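Local structure of phospholipase C beta (1JAD) at residues Q25-F30 with T114-E119; E38-E43 with R99-Q104; E108-I113 with R206-K211; E119-E124 with E199-N204. The protein is a phospholipase C of the beta class, whose C-terminal region is built of long antiparallel helices and is paired here with a second copy. All coordinates share one frame; numbering follows the deposited sequence.

Contact 1 of 4, residues Q25-F30 with T114-E119; sequences QQMKLF and TELARE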
loop_
_atom_site.group_PDB
_atom_site.type_symbol
_atom_site.label_atom_id
_atom_site.label_comp_id
_atom_site.label_asym_id
_atom_site.label_seq_id
_atom_site.Cartn_x
_atom_site.Cartn_y
_atom_site.Cartn_z
ATOM N N GLN A 25 -0.027 15.976 4.320
ATOM C CA GLN A 25 -0.363 16.435 5.671
ATOM C C GLN A 25 -1.112 17.759 5.649
ATOM O O GLN A 25 -1.388 18.335 6.703
ATOM C CB GLN A 25 0.908 16.617 6.506
ATOM C CG GLN A 25 1.684 15.354 6.774
ATOM C CD GLN A 25 3.030 15.636 7.408
ATOM O OE1 GLN A 25 3.784 14.716 7.722
ATOM N NE2 GLN A 25 3.341 16.914 7.597
ATOM N N GLN A 26 -1.429 18.247 4.455
ATOM C CA GLN A 26 -2.129 19.514 4.328
ATOM C C GLN A 26 -3.505 19.373 3.685
ATOM O O GLN A 26 -4.297 20.309 3.709
ATOM C CB GLN A 26 -1.277 20.495 3.526
ATOM C CG GLN A 26 0.130 20.665 4.070
ATOM C CD GLN A 26 0.145 20.986 5.555
ATOM O OE1 GLN A 26 -0.457 21.965 5.999
ATOM N NE2 GLN A 26 0.839 20.160 6.333
HETATM N N MSE A 27 -3.793 18.210 3.111
HETATM C CA MSE A 27 -5.089 17.989 2.480
HETATM C C MSE A 27 -6.215 18.160 3.509
HETATM O O MSE A 27 -6.013 17.929 4.702
HETATM C CB MSE A 27 -5.140 16.589 1.849
HETATM C CG MSE A 27 -4.061 16.356 0.787
HETATM SE SE MSE A 27 -4.162 14.763 -0.100
HETATM C CE MSE A 27 -5.748 14.933 -0.951
ATOM N N LYS A 28 -7.393 18.577 3.040
ATOM C CA LYS A 28 -8.556 18.789 3.910
ATOM C C LYS A 28 -8.824 17.634 4.868
ATOM O O LYS A 28 -8.653 17.771 6.081
ATOM C CB LYS A 28 -9.822 19.037 3.074
ATOM C CG LYS A 28 -9.869 20.380 2.358
ATOM C CD LYS A 28 -11.130 20.552 1.489
ATOM C CE LYS A 28 -12.445 20.518 2.285
ATOM N NZ LYS A 28 -12.757 19.186 2.884
ATOM N N LEU A 29 -9.257 16.501 4.320
ATOM C CA LEU A 29 -9.560 15.325 5.128
ATOM C C LEU A 29 -8.524 15.021 6.214
ATOM O O LEU A 29 -8.889 14.702 7.351
ATOM C CB LEU A 29 -9.740 14.095 4.234
ATOM C CG LEU A 29 -10.944 14.074 3.291
ATOM C CD1 LEU A 29 -10.849 15.222 2.298
ATOM C CD2 LEU A 29 -10.992 12.738 2.562
ATOM N N PHE A 30 -7.238 15.116 5.880
ATOM C CA PHE A 30 -6.216 14.827 6.876
ATOM C C PHE A 30 -6.266 15.845 8.002
ATOM O O PHE A 30 -6.249 15.477 9.179
ATOM C CB PHE A 30 -4.814 14.832 6.276
ATOM C CG PHE A 30 -3.752 14.384 7.242
ATOM C CD1 PHE A 30 -3.678 13.054 7.640
ATOM C CD2 PHE A 30 -2.862 15.300 7.799
ATOM C CE1 PHE A 30 -2.734 12.641 8.579
ATOM C CE2 PHE A 30 -1.910 14.897 8.743
ATOM C CZ PHE A 30 -1.847 13.564 9.133
ATOM N N THR A 114 -2.303 7.003 4.255
ATOM C CA THR A 114 -2.033 5.893 3.355
ATOM C C THR A 114 -3.147 5.833 2.320
ATOM O O THR A 114 -2.932 5.425 1.179
ATOM C CB THR A 114 -1.941 4.576 4.110
ATOM O OG1 THR A 114 -0.720 4.554 4.859
ATOM C CG2 THR A 114 -1.965 3.405 3.148
ATOM N N GLU A 115 -4.337 6.261 2.727
ATOM C CA GLU A 115 -5.489 6.302 1.839
ATOM C C GLU A 115 -5.213 7.296 0.718
ATOM O O GLU A 115 -5.083 6.918 -0.446
ATOM C CB GLU A 115 -6.741 6.734 2.617
ATOM C CG GLU A 115 -7.889 7.237 1.734
ATOM C CD GLU A 115 -9.096 7.728 2.527
ATOM O OE1 GLU A 115 -9.971 8.382 1.920
ATOM O OE2 GLU A 115 -9.178 7.457 3.748
ATOM N N LEU A 116 -5.123 8.572 1.085
ATOM C CA LEU A 116 -4.872 9.652 0.129
ATOM C C LEU A 116 -3.728 9.293 -0.828
ATOM O O LEU A 116 -3.888 9.344 -2.051
ATOM C CB LEU A 116 -4.543 10.942 0.888
ATOM C CG LEU A 116 -5.550 11.363 1.969
ATOM C CD1 LEU A 116 -5.008 12.564 2.747
ATOM C CD2 LEU A 116 -6.896 11.676 1.338
ATOM N N ALA A 117 -2.579 8.929 -0.262
ATOM C CA ALA A 117 -1.414 8.548 -1.053
ATOM C C ALA A 117 -1.807 7.466 -2.053
ATOM O O ALA A 117 -1.620 7.622 -3.262
ATOM C CB ALA A 117 -0.311 8.031 -0.140
ATOM N N ARG A 118 -2.348 6.371 -1.535
ATOM C CA ARG A 118 -2.789 5.256 -2.366
ATOM C C ARG A 118 -3.556 5.704 -3.604
ATOM O O ARG A 118 -3.299 5.224 -4.705
ATOM C CB ARG A 118 -3.684 4.313 -1.557
ATOM C CG ARG A 118 -3.038 3.004 -1.120
ATOM C CD ARG A 118 -2.704 2.104 -2.305
ATOM N NE ARG A 118 -2.348 0.749 -1.884
ATOM C CZ ARG A 118 -1.372 0.454 -1.026
ATOM N NH1 ARG A 118 -0.638 1.421 -0.480
ATOM N NH2 ARG A 118 -1.128 -0.815 -0.714
ATOM N N GLU A 119 -4.499 6.623 -3.425
ATOM C CA GLU A 119 -5.309 7.084 -4.545
ATOM C C GLU A 119 -4.498 7.808 -5.612
ATOM O O GLU A 119 -4.657 7.557 -6.809
ATOM C CB GLU A 119 -6.434 7.988 -4.043
ATOM C CG GLU A 119 -7.346 8.488 -5.141
ATOM C CD GLU A 119 -8.469 9.346 -4.605
ATOM O OE1 GLU A 119 -8.171 10.318 -3.876
ATOM O OE2 GLU A 119 -9.643 9.055 -4.918
#

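Contact 2 of 4, residues E38-E43 with R99-Q104; sequences EKELKE and RRRKEQ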
loop_
_atom_site.group_PDB
_atom_site.type_symbol
_atom_site.label_atom_id
_atom_site.label_comp_id
_atom_site.label_asym_id
_atom_site.label_seq_id
_atom_site.Cartn_x
_atom_site.Cartn_y
_atom_site.Cartn_z
ATOM N N GLU A 38 -7.888 15.939 18.133
ATOM C CA GLU A 38 -7.550 16.882 19.192
ATOM C C GLU A 38 -8.766 17.180 20.058
ATOM O O GLU A 38 -8.636 17.626 21.198
ATOM C CB GLU A 38 -6.982 18.178 18.615
ATOM C CG GLU A 38 -6.532 19.163 19.687
ATOM C CD GLU A 38 -5.606 18.520 20.716
ATOM O OE1 GLU A 38 -4.519 18.036 20.331
ATOM O OE2 GLU A 38 -5.971 18.494 21.914
ATOM N N LYS A 39 -9.951 16.937 19.513
ATOM C CA LYS A 39 -11.181 17.142 20.261
ATOM C C LYS A 39 -11.263 16.008 21.269
ATOM O O LYS A 39 -11.597 16.215 22.433
ATOM C CB LYS A 39 -12.391 17.087 19.327
ATOM C CG LYS A 39 -12.492 18.259 18.359
ATOM C CD LYS A 39 -12.815 19.554 19.091
ATOM C CE LYS A 39 -14.166 19.465 19.803
ATOM N NZ LYS A 39 -15.299 19.209 18.856
ATOM N N GLU A 40 -10.948 14.804 20.804
ATOM C CA GLU A 40 -10.968 13.618 21.649
ATOM C C GLU A 40 -10.019 13.741 22.842
ATOM O O GLU A 40 -10.317 13.240 23.929
ATOM C CB GLU A 40 -10.600 12.376 20.829
ATOM C CG GLU A 40 -11.649 11.942 19.820
ATOM C CD GLU A 40 -11.167 10.791 18.942
ATOM O OE1 GLU A 40 -10.604 9.816 19.492
ATOM O OE2 GLU A 40 -11.363 10.851 17.702
ATOM N N LEU A 41 -8.876 14.395 22.642
ATOM C CA LEU A 41 -7.913 14.562 23.723
ATOM C C LEU A 41 -8.416 15.499 24.822
ATOM O O LEU A 41 -8.075 15.322 25.993
ATOM C CB LEU A 41 -6.578 15.089 23.189
ATOM C CG LEU A 41 -5.747 14.219 22.244
ATOM C CD1 LEU A 41 -4.427 14.926 21.949
ATOM C CD2 LEU A 41 -5.474 12.863 22.883
ATOM N N LYS A 42 -9.212 16.501 24.450
ATOM C CA LYS A 42 -9.741 17.446 25.430
ATOM C C LYS A 42 -10.894 16.828 26.212
ATOM O O LYS A 42 -11.089 17.139 27.387
ATOM C CB LYS A 42 -10.189 18.734 24.740
ATOM C CG LYS A 42 -9.035 19.498 24.111
ATOM C CD LYS A 42 -9.487 20.771 23.412
ATOM C CE LYS A 42 -8.310 21.462 22.730
ATOM N NZ LYS A 42 -8.716 22.699 22.012
ATOM N N GLU A 43 -11.646 15.949 25.556
ATOM C CA GLU A 43 -12.764 15.262 26.191
ATOM C C GLU A 43 -12.224 14.319 27.259
ATOM O O GLU A 43 -12.782 14.226 28.356
ATOM C CB GLU A 43 -13.552 14.478 25.149
ATOM C CG GLU A 43 -14.187 15.364 24.087
ATOM C CD GLU A 43 -14.854 14.565 22.978
ATOM O OE1 GLU A 43 -15.732 13.727 23.297
ATOM O OE2 GLU A 43 -14.505 14.778 21.792
ATOM N N ARG A 99 -1.996 7.779 26.631
ATOM C CA ARG A 99 -0.999 7.068 25.838
ATOM C C ARG A 99 -1.696 6.228 24.770
ATOM O O ARG A 99 -1.418 6.360 23.579
ATOM C CB ARG A 99 -0.145 6.164 26.741
ATOM C CG ARG A 99 0.926 5.378 26.015
ATOM C CD ARG A 99 1.648 4.425 26.944
ATOM N NE ARG A 99 0.759 3.404 27.507
ATOM C CZ ARG A 99 0.147 2.450 26.807
ATOM N NH1 ARG A 99 0.322 2.371 25.498
ATOM N NH2 ARG A 99 -0.635 1.571 27.417
ATOM N N ARG A 100 -2.618 5.377 25.202
ATOM C CA ARG A 100 -3.353 4.513 24.282
ATOM C C ARG A 100 -4.138 5.282 23.228
ATOM O O ARG A 100 -4.233 4.847 22.089
ATOM C CB ARG A 100 -4.294 3.585 25.056
ATOM C CG ARG A 100 -3.576 2.603 25.982
ATOM C CD ARG A 100 -4.581 1.680 26.634
ATOM N NE ARG A 100 -5.637 2.455 27.272
ATOM C CZ ARG A 100 -6.924 2.126 27.236
ATOM N NH1 ARG A 100 -7.300 1.028 26.589
ATOM N NH2 ARG A 100 -7.836 2.908 27.815
ATOM N N ARG A 101 -4.705 6.421 23.598
ATOM C CA ARG A 101 -5.458 7.198 22.622
ATOM C C ARG A 101 -4.485 7.846 21.644
ATOM O O ARG A 101 -4.721 7.822 20.432
ATOM C CB ARG A 101 -6.309 8.276 23.307
ATOM C CG ARG A 101 -7.148 9.130 22.340
ATOM C CD ARG A 101 -7.984 8.246 21.412
ATOM N NE ARG A 101 -8.947 7.429 22.145
ATOM C CZ ARG A 101 -10.177 7.825 22.464
ATOM N NH1 ARG A 101 -10.601 9.034 22.106
ATOM N NH2 ARG A 101 -10.971 7.022 23.162
ATOM N N LYS A 102 -3.400 8.431 22.166
ATOM C CA LYS A 102 -2.396 9.061 21.302
ATOM C C LYS A 102 -2.002 8.059 20.213
ATOM O O LYS A 102 -2.193 8.306 19.021
ATOM C CB LYS A 102 -1.136 9.447 22.089
ATOM C CG LYS A 102 -1.257 10.616 23.057
ATOM C CD LYS A 102 -1.602 11.904 22.350
ATOM C CE LYS A 102 -1.513 13.099 23.285
ATOM N NZ LYS A 102 -0.124 13.355 23.766
ATOM N N GLU A 103 -1.457 6.924 20.637
ATOM C CA GLU A 103 -1.043 5.894 19.700
ATOM C C GLU A 103 -2.175 5.499 18.757
ATOM O O GLU A 103 -1.941 5.194 17.587
ATOM C CB GLU A 103 -0.521 4.681 20.468
ATOM C CG GLU A 103 0.710 5.027 21.286
ATOM C CD GLU A 103 1.378 3.820 21.881
ATOM O OE1 GLU A 103 1.845 2.964 21.099
ATOM O OE2 GLU A 103 1.433 3.725 23.126
ATOM N N GLN A 104 -3.403 5.531 19.258
ATOM C CA GLN A 104 -4.563 5.187 18.443
ATOM C C GLN A 104 -4.665 6.255 17.355
ATOM O O GLN A 104 -5.005 5.955 16.212
ATOM C CB GLN A 104 -5.834 5.196 19.302
ATOM C CG GLN A 104 -6.946 4.257 18.847
ATOM C CD GLN A 104 -7.094 4.191 17.342
ATOM O OE1 GLN A 104 -6.264 3.586 16.651
ATOM N NE2 GLN A 104 -8.147 4.821 16.817
#

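Contact 3 of 4, residues E108-I113 with R206-K211; sequences EQTAKI and RAIQEK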
loop_
_atom_site.group_PDB
_atom_site.type_symbol
_atom_site.label_atom_id
_atom_site.label_comp_id
_atom_site.label_asym_id
_atom_site.label_seq_id
_atom_site.Cartn_x
_atom_site.Cartn_y
_atom_site.Cartn_z
ATOM N N GLU A 108 -4.443 6.110 13.207
ATOM C CA GLU A 108 -5.505 6.705 12.401
ATOM C C GLU A 108 -4.953 7.593 11.305
ATOM O O GLU A 108 -5.502 7.644 10.211
ATOM C CB GLU A 108 -6.456 7.529 13.282
ATOM C CG GLU A 108 -7.173 6.732 14.377
ATOM C CD GLU A 108 -8.022 7.612 15.290
ATOM O OE1 GLU A 108 -7.464 8.542 15.915
ATOM O OE2 GLU A 108 -9.243 7.371 15.383
ATOM N N GLN A 109 -3.871 8.308 11.600
ATOM C CA GLN A 109 -3.268 9.195 10.616
ATOM C C GLN A 109 -2.656 8.351 9.498
ATOM O O GLN A 109 -2.844 8.641 8.314
ATOM C CB GLN A 109 -2.205 10.076 11.283
ATOM C CG GLN A 109 -2.749 10.865 12.468
ATOM C CD GLN A 109 -1.738 11.821 13.083
ATOM O OE1 GLN A 109 -1.984 12.400 14.147
ATOM N NE2 GLN A 109 -0.602 12.002 12.414
ATOM N N THR A 110 -1.942 7.293 9.873
ATOM C CA THR A 110 -1.339 6.422 8.877
ATOM C C THR A 110 -2.409 5.894 7.941
ATOM O O THR A 110 -2.276 5.987 6.718
ATOM C CB THR A 110 -0.594 5.237 9.535
ATOM O OG1 THR A 110 0.570 5.733 10.208
ATOM C CG2 THR A 110 -0.171 4.204 8.493
ATOM N N ALA A 111 -3.478 5.350 8.512
ATOM C CA ALA A 111 -4.569 4.813 7.715
ATOM C C ALA A 111 -5.082 5.861 6.745
ATOM O O ALA A 111 -5.248 5.595 5.548
ATOM C CB ALA A 111 -5.695 4.356 8.616
ATOM N N LYS A 112 -5.321 7.059 7.262
ATOM C CA LYS A 112 -5.831 8.144 6.437
ATOM C C LYS A 112 -4.840 8.514 5.339
ATOM O O LYS A 112 -5.140 8.374 4.158
ATOM C CB LYS A 112 -6.135 9.378 7.292
ATOM C CG LYS A 112 -7.131 10.325 6.639
ATOM C CD LYS A 112 -8.417 9.555 6.331
ATOM C CE LYS A 112 -9.529 10.427 5.755
ATOM N NZ LYS A 112 -10.747 9.599 5.488
ATOM N N ILE A 113 -3.661 8.987 5.723
ATOM C CA ILE A 113 -2.673 9.365 4.727
ATOM C C ILE A 113 -2.357 8.235 3.764
ATOM O O ILE A 113 -2.166 8.479 2.574
ATOM C CB ILE A 113 -1.371 9.896 5.365
ATOM C CG1 ILE A 113 -1.572 11.353 5.772
ATOM C CG2 ILE A 113 -0.216 9.797 4.382
ATOM C CD1 ILE A 113 -0.304 12.062 6.177
ATOM N N ARG A 206 7.231 4.586 3.578
ATOM C CA ARG A 206 8.231 4.448 4.617
ATOM C C ARG A 206 8.337 5.732 5.439
ATOM O O ARG A 206 8.448 5.687 6.653
ATOM C CB ARG A 206 9.566 4.070 3.958
ATOM C CG ARG A 206 10.677 3.736 4.906
ATOM C CD ARG A 206 11.682 2.752 4.271
ATOM N NE ARG A 206 12.476 3.291 3.163
ATOM C CZ ARG A 206 12.077 3.400 1.897
ATOM N NH1 ARG A 206 10.865 3.005 1.525
ATOM N NH2 ARG A 206 12.906 3.906 0.990
ATOM N N ALA A 207 8.285 6.889 4.794
ATOM C CA ALA A 207 8.368 8.135 5.557
ATOM C C ALA A 207 7.181 8.185 6.536
ATOM O O ALA A 207 7.326 8.542 7.706
ATOM C CB ALA A 207 8.326 9.336 4.613
ATOM N N ILE A 208 6.013 7.800 6.033
ATOM C CA ILE A 208 4.772 7.780 6.806
ATOM C C ILE A 208 4.850 6.908 8.050
ATOM O O ILE A 208 4.470 7.338 9.142
ATOM C CB ILE A 208 3.608 7.281 5.919
ATOM C CG1 ILE A 208 3.385 8.279 4.778
ATOM C CG2 ILE A 208 2.357 7.052 6.763
ATOM C CD1 ILE A 208 2.403 7.808 3.732
ATOM N N GLN A 209 5.331 5.680 7.882
ATOM C CA GLN A 209 5.451 4.741 8.995
ATOM C C GLN A 209 6.454 5.265 10.010
ATOM O O GLN A 209 6.355 5.010 11.217
ATOM C CB GLN A 209 5.890 3.382 8.468
ATOM C CG GLN A 209 4.963 2.861 7.397
ATOM C CD GLN A 209 5.492 1.617 6.723
ATOM O OE1 GLN A 209 6.628 1.593 6.250
ATOM N NE2 GLN A 209 4.665 0.583 6.651
ATOM N N GLU A 210 7.419 6.011 9.499
ATOM C CA GLU A 210 8.464 6.608 10.310
ATOM C C GLU A 210 7.805 7.688 11.172
ATOM O O GLU A 210 8.111 7.833 12.350
ATOM C CB GLU A 210 9.508 7.201 9.369
ATOM C CG GLU A 210 10.794 7.642 9.998
ATOM C CD GLU A 210 11.775 8.106 8.943
ATOM O OE1 GLU A 210 12.117 7.286 8.052
ATOM O OE2 GLU A 210 12.192 9.287 9.000
ATOM N N LYS A 211 6.887 8.439 10.574
ATOM C CA LYS A 211 6.161 9.483 11.290
ATOM C C LYS A 211 5.358 8.823 12.424
ATOM O O LYS A 211 5.480 9.205 13.596
ATOM C CB LYS A 211 5.222 10.214 10.324
ATOM C CG LYS A 211 4.219 11.168 10.960
ATOM C CD LYS A 211 4.888 12.307 11.706
ATOM C CE LYS A 211 3.847 13.279 12.265
ATOM N NZ LYS A 211 4.427 14.353 13.129
#

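Contact 4 of 4, residues E119-E124 with E199-N204; sequences EKQIAE and EKQAEN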
loop_
_atom_site.group_PDB
_atom_site.type_symbol
_atom_site.label_atom_id
_atom_site.label_comp_id
_atom_site.label_asym_id
_atom_site.label_seq_id
_atom_site.Cartn_x
_atom_site.Cartn_y
_atom_site.Cartn_z
ATOM N N GLU A 119 -4.499 6.623 -3.425
ATOM C CA GLU A 119 -5.309 7.084 -4.545
ATOM C C GLU A 119 -4.498 7.808 -5.612
ATOM O O GLU A 119 -4.657 7.557 -6.809
ATOM C CB GLU A 119 -6.434 7.988 -4.043
ATOM C CG GLU A 119 -7.346 8.488 -5.141
ATOM C CD GLU A 119 -8.469 9.346 -4.605
ATOM O OE1 GLU A 119 -8.171 10.318 -3.876
ATOM O OE2 GLU A 119 -9.643 9.055 -4.918
ATOM N N LYS A 120 -3.630 8.710 -5.178
ATOM C CA LYS A 120 -2.804 9.456 -6.107
ATOM C C LYS A 120 -1.821 8.531 -6.810
ATOM O O LYS A 120 -1.676 8.576 -8.029
ATOM C CB LYS A 120 -2.072 10.573 -5.361
ATOM C CG LYS A 120 -3.039 11.589 -4.762
ATOM C CD LYS A 120 -2.341 12.784 -4.147
ATOM C CE LYS A 120 -3.368 13.831 -3.743
ATOM N NZ LYS A 120 -4.234 14.226 -4.901
ATOM N N GLN A 121 -1.175 7.669 -6.038
ATOM C CA GLN A 121 -0.206 6.737 -6.586
ATOM C C GLN A 121 -0.800 5.841 -7.666
ATOM O O GLN A 121 -0.111 5.456 -8.622
ATOM C CB GLN A 121 0.402 5.919 -5.452
ATOM C CG GLN A 121 1.088 6.812 -4.428
ATOM C CD GLN A 121 1.675 6.054 -3.267
ATOM O OE1 GLN A 121 2.358 6.631 -2.419
ATOM N NE2 GLN A 121 1.415 4.753 -3.214
ATOM N N ILE A 122 -2.082 5.517 -7.524
ATOM C CA ILE A 122 -2.748 4.701 -8.528
ATOM C C ILE A 122 -2.931 5.542 -9.783
ATOM O O ILE A 122 -2.725 5.062 -10.901
ATOM C CB ILE A 122 -4.128 4.205 -8.040
ATOM C CG1 ILE A 122 -3.945 3.088 -7.008
ATOM C CG2 ILE A 122 -4.958 3.710 -9.221
ATOM C CD1 ILE A 122 -3.274 1.836 -7.572
ATOM N N ALA A 123 -3.302 6.806 -9.591
ATOM C CA ALA A 123 -3.517 7.708 -10.709
ATOM C C ALA A 123 -2.213 7.967 -11.449
ATOM O O ALA A 123 -2.207 8.119 -12.663
ATOM C CB ALA A 123 -4.100 9.009 -10.218
ATOM N N GLU A 124 -1.107 8.022 -10.716
ATOM C CA GLU A 124 0.194 8.260 -11.328
ATOM C C GLU A 124 0.515 7.070 -12.211
ATOM O O GLU A 124 0.767 7.233 -13.397
ATOM C CB GLU A 124 1.257 8.425 -10.248
ATOM C CG GLU A 124 0.857 9.466 -9.235
ATOM C CD GLU A 124 1.682 9.421 -7.979
ATOM O OE1 GLU A 124 2.160 8.314 -7.624
ATOM O OE2 GLU A 124 1.820 10.482 -7.330
ATOM N N GLU A 199 9.194 3.050 -6.710
ATOM C CA GLU A 199 10.245 3.205 -5.721
ATOM C C GLU A 199 9.982 4.413 -4.817
ATOM O O GLU A 199 10.142 4.334 -3.607
ATOM C CB GLU A 199 11.576 3.353 -6.442
ATOM C CG GLU A 199 12.784 3.212 -5.566
ATOM C CD GLU A 199 14.061 3.336 -6.369
ATOM O OE1 GLU A 199 14.375 4.460 -6.822
ATOM O OE2 GLU A 199 14.737 2.304 -6.567
ATOM N N LYS A 200 9.582 5.532 -5.403
ATOM C CA LYS A 200 9.299 6.726 -4.620
ATOM C C LYS A 200 8.137 6.439 -3.684
ATOM O O LYS A 200 8.213 6.685 -2.481
ATOM C CB LYS A 200 8.950 7.896 -5.541
ATOM C CG LYS A 200 10.146 8.487 -6.271
ATOM C CD LYS A 200 9.708 9.597 -7.190
ATOM C CE LYS A 200 10.904 10.290 -7.812
ATOM N NZ LYS A 200 11.725 10.946 -6.753
ATOM N N GLN A 201 7.065 5.890 -4.244
ATOM C CA GLN A 201 5.894 5.542 -3.462
ATOM C C GLN A 201 6.289 4.708 -2.248
ATOM O O GLN A 201 5.789 4.940 -1.140
ATOM C CB GLN A 201 4.902 4.816 -4.368
ATOM C CG GLN A 201 4.419 5.758 -5.456
ATOM C CD GLN A 201 3.677 5.088 -6.587
ATOM O OE1 GLN A 201 3.034 5.766 -7.401
ATOM N NE2 GLN A 201 3.781 3.766 -6.676
ATOM N N ALA A 202 7.213 3.765 -2.434
ATOM C CA ALA A 202 7.644 2.932 -1.311
ATOM C C ALA A 202 8.314 3.803 -0.256
ATOM O O ALA A 202 8.053 3.660 0.949
ATOM C CB ALA A 202 8.596 1.853 -1.778
ATOM N N GLU A 203 9.171 4.705 -0.726
ATOM C CA GLU A 203 9.909 5.631 0.128
ATOM C C GLU A 203 8.934 6.530 0.895
ATOM O O GLU A 203 9.133 6.849 2.064
ATOM C CB GLU A 203 10.834 6.483 -0.755
ATOM C CG GLU A 203 11.349 7.758 -0.115
ATOM C CD GLU A 203 12.094 8.651 -1.109
ATOM O OE1 GLU A 203 13.202 8.271 -1.561
ATOM O OE2 GLU A 203 11.559 9.735 -1.451
ATOM N N ASN A 204 7.870 6.923 0.218
ATOM C CA ASN A 204 6.868 7.783 0.810
ATOM C C ASN A 204 6.152 7.031 1.938
ATOM O O ASN A 204 6.011 7.543 3.055
ATOM C CB ASN A 204 5.899 8.222 -0.287
ATOM C CG ASN A 204 5.005 9.346 0.148
ATOM O OD1 ASN A 204 3.990 9.131 0.807
ATOM N ND2 ASN A 204 5.391 10.572 -0.200
#

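Contact 1 of 4, residues Q25-F30 with T114-E119
Leu116 and Met27 meet end on, and their meeting is the tight part of this contact. Met27, modelled as selenomethionine, brings its SE to 3.7 Å from Leu116 CD1. Its methyl carbon CE comes within 4.1 Å of Leu116 CD2, so the end of one chain touches both branches of the leucine. The bend at chi3 (64°) swings CE off the line of the chain and onto that second branch. Phe30 closes in with its CB, 4.2 Å from Leu116 CD1, while its ring lies further back along helix 75-155, against Ile113 and Gln109, one and two turns before Leu116.

Away from this centre the fit slackens. Leu29 is partly exposed, and its CD2 stands 4.4 Å from Leu116 CD2. Glu115 lies on the solvent side and forms a salt bridge through OE2 with Lys112 of its own helix.

The contact thus sets the beginning of helix 28-64, with Met27 at its N-cap position, against the middle of helix 75-155. Since only apolar groups meet across it, dispersion and the burial of Leu116 probably supply most of the attraction, and nothing polar across the contact fixes the rotation of these chains.

Contact 2 of 4, residues E38-E43 with R99-Q104
Glu40 and Arg101 lie crosswise, with the carboxylate and guanidinium planes turned 67° apart. A salt bridge joins them, Glu40 OE1 lying 2.7 Å from Arg101 NH1 and meeting the guanidinium obliquely. The arginine is folded at chi2 and chi3, which turns its NH1 toward the glutamate, and Glu40 CB sits at the guanidinium edge, in its plane, 3.6 Å from Arg101 NH1. Leu41 and Lys102 form a second crossing, also near a right angle: Leu41 CD1 rests 3.7 Å from Lys102 CE. Lys102 starts away from the neighbouring helix, but a bend at chi2 (-62°) brings its methylenes back, while NZ is held in a salt bridge by Glu222 of helix 161-245.

The helical segments run antiparallel, at 174°, with their axes 10.8 Å apart, joining helix 28-64 to helix 75-155 at the protein surface. The contact thus sets one ion pair beside a leucine packed on lysine methylenes, and its surface position would probably weaken what the ion pair contributes.

Contact 3 of 4, residues E108-I113 with R206-K211
Ile208 meets Ile113 and Thr110 where the two longest helices, 75-155 and 161-245, lie antiparallel as the arms of a helical hairpin. The backbones come close here: the CA atoms of Thr110 and Ile208 are 6.6 Å apart, near the centre of the chain. The same stretch of hairpin faces the dimer partner, for Gln209 packs on Glu198 of the second subunit.

The polar component belongs to Thr110. The main partner of its OG1 is Glu212 OE1, one turn beyond Ile208 on the facing helix, to which it is hydrogen-bonded; the bond to Ala106 O on its own helix is weak. Thr110 OG1 also lies 4.1 Å from Ile208 CG2, and Thr110 CG2 adds a methyl-to-methyl approach of 4.2 Å to the same Ile208 CG2.

The apolar component is deeper. Ile113 is buried, and its other neighbours include Leu21 and Leu24, so it also ties helix 21-24 to the hairpin. The two isoleucines pass at a slant. Ile208 divides its branches between the two partners: CG2 goes to the threonine, while CG1, anti to the carbonyl carbon (chi1 -64°), carries Ile208 CD1 to a close 3.4 Å from Ile113 CG2.

Contact 4 of 4, residues E119-E124 with E199-N204
Gln121 and Gln201 face each other with their CA atoms 7.0 Å apart, between helical segments that run antiparallel at 173° with axes 11.3 Å apart. Both side chains are extended beyond CG, and they run past each other head to tail. Their amide planes lie stacked, 16° apart, and each amide covers the stem of the other chain: Gln121 CD is 3.5 Å from Gln201 CG, and Gln201 CD is 3.6 Å from Gln121 CB. Much of the contact is therefore flat amide against methylene.

This stacked pair belongs to the hairpin formed by helices 75-155 and 161-245, and here the space between the helices is filled by two amides. Gln201 is buried, and Thr18, from the chain before the first helix, touches both glutamines.

Glu124, one turn past Gln121, also runs alongside Gln201 in the opposite sense, but the carboxylate and amide planes are nearly coplanar, 7° apart. Glu124 OE1 lies beside the end of the amide, 3.7 Å from Gln201 CD, and is hydrogen-bonded to Thr18 OG1, which probably helps hold the carboxylate there. Ala202 points away from this interface and packs on Arg206 of the second subunit.

In the fold
All four contacts use helix 75-155, which serves as the common partner: helix 28-64 and the residues just before it join it in contacts 1 and 2, and helix 161-245 in contacts 3 and 4. Contacts 1 and 3 have centres 10 Å apart and touch directly, Phe30 CD1 lying 3.3 Å from Ile113 CG1; because Ile113 also packs on helix 161-245 through contact 3, three helices come together there. Contact 4, centred 12 Å from contact 1, shares Glu119 with it and touches it where Met27 CE comes 3.8 Å from Lys120 CE. Contact 2 is the outlying one, with its centre 20 Å from that of contact 1 and 30 Å from that of contact 4.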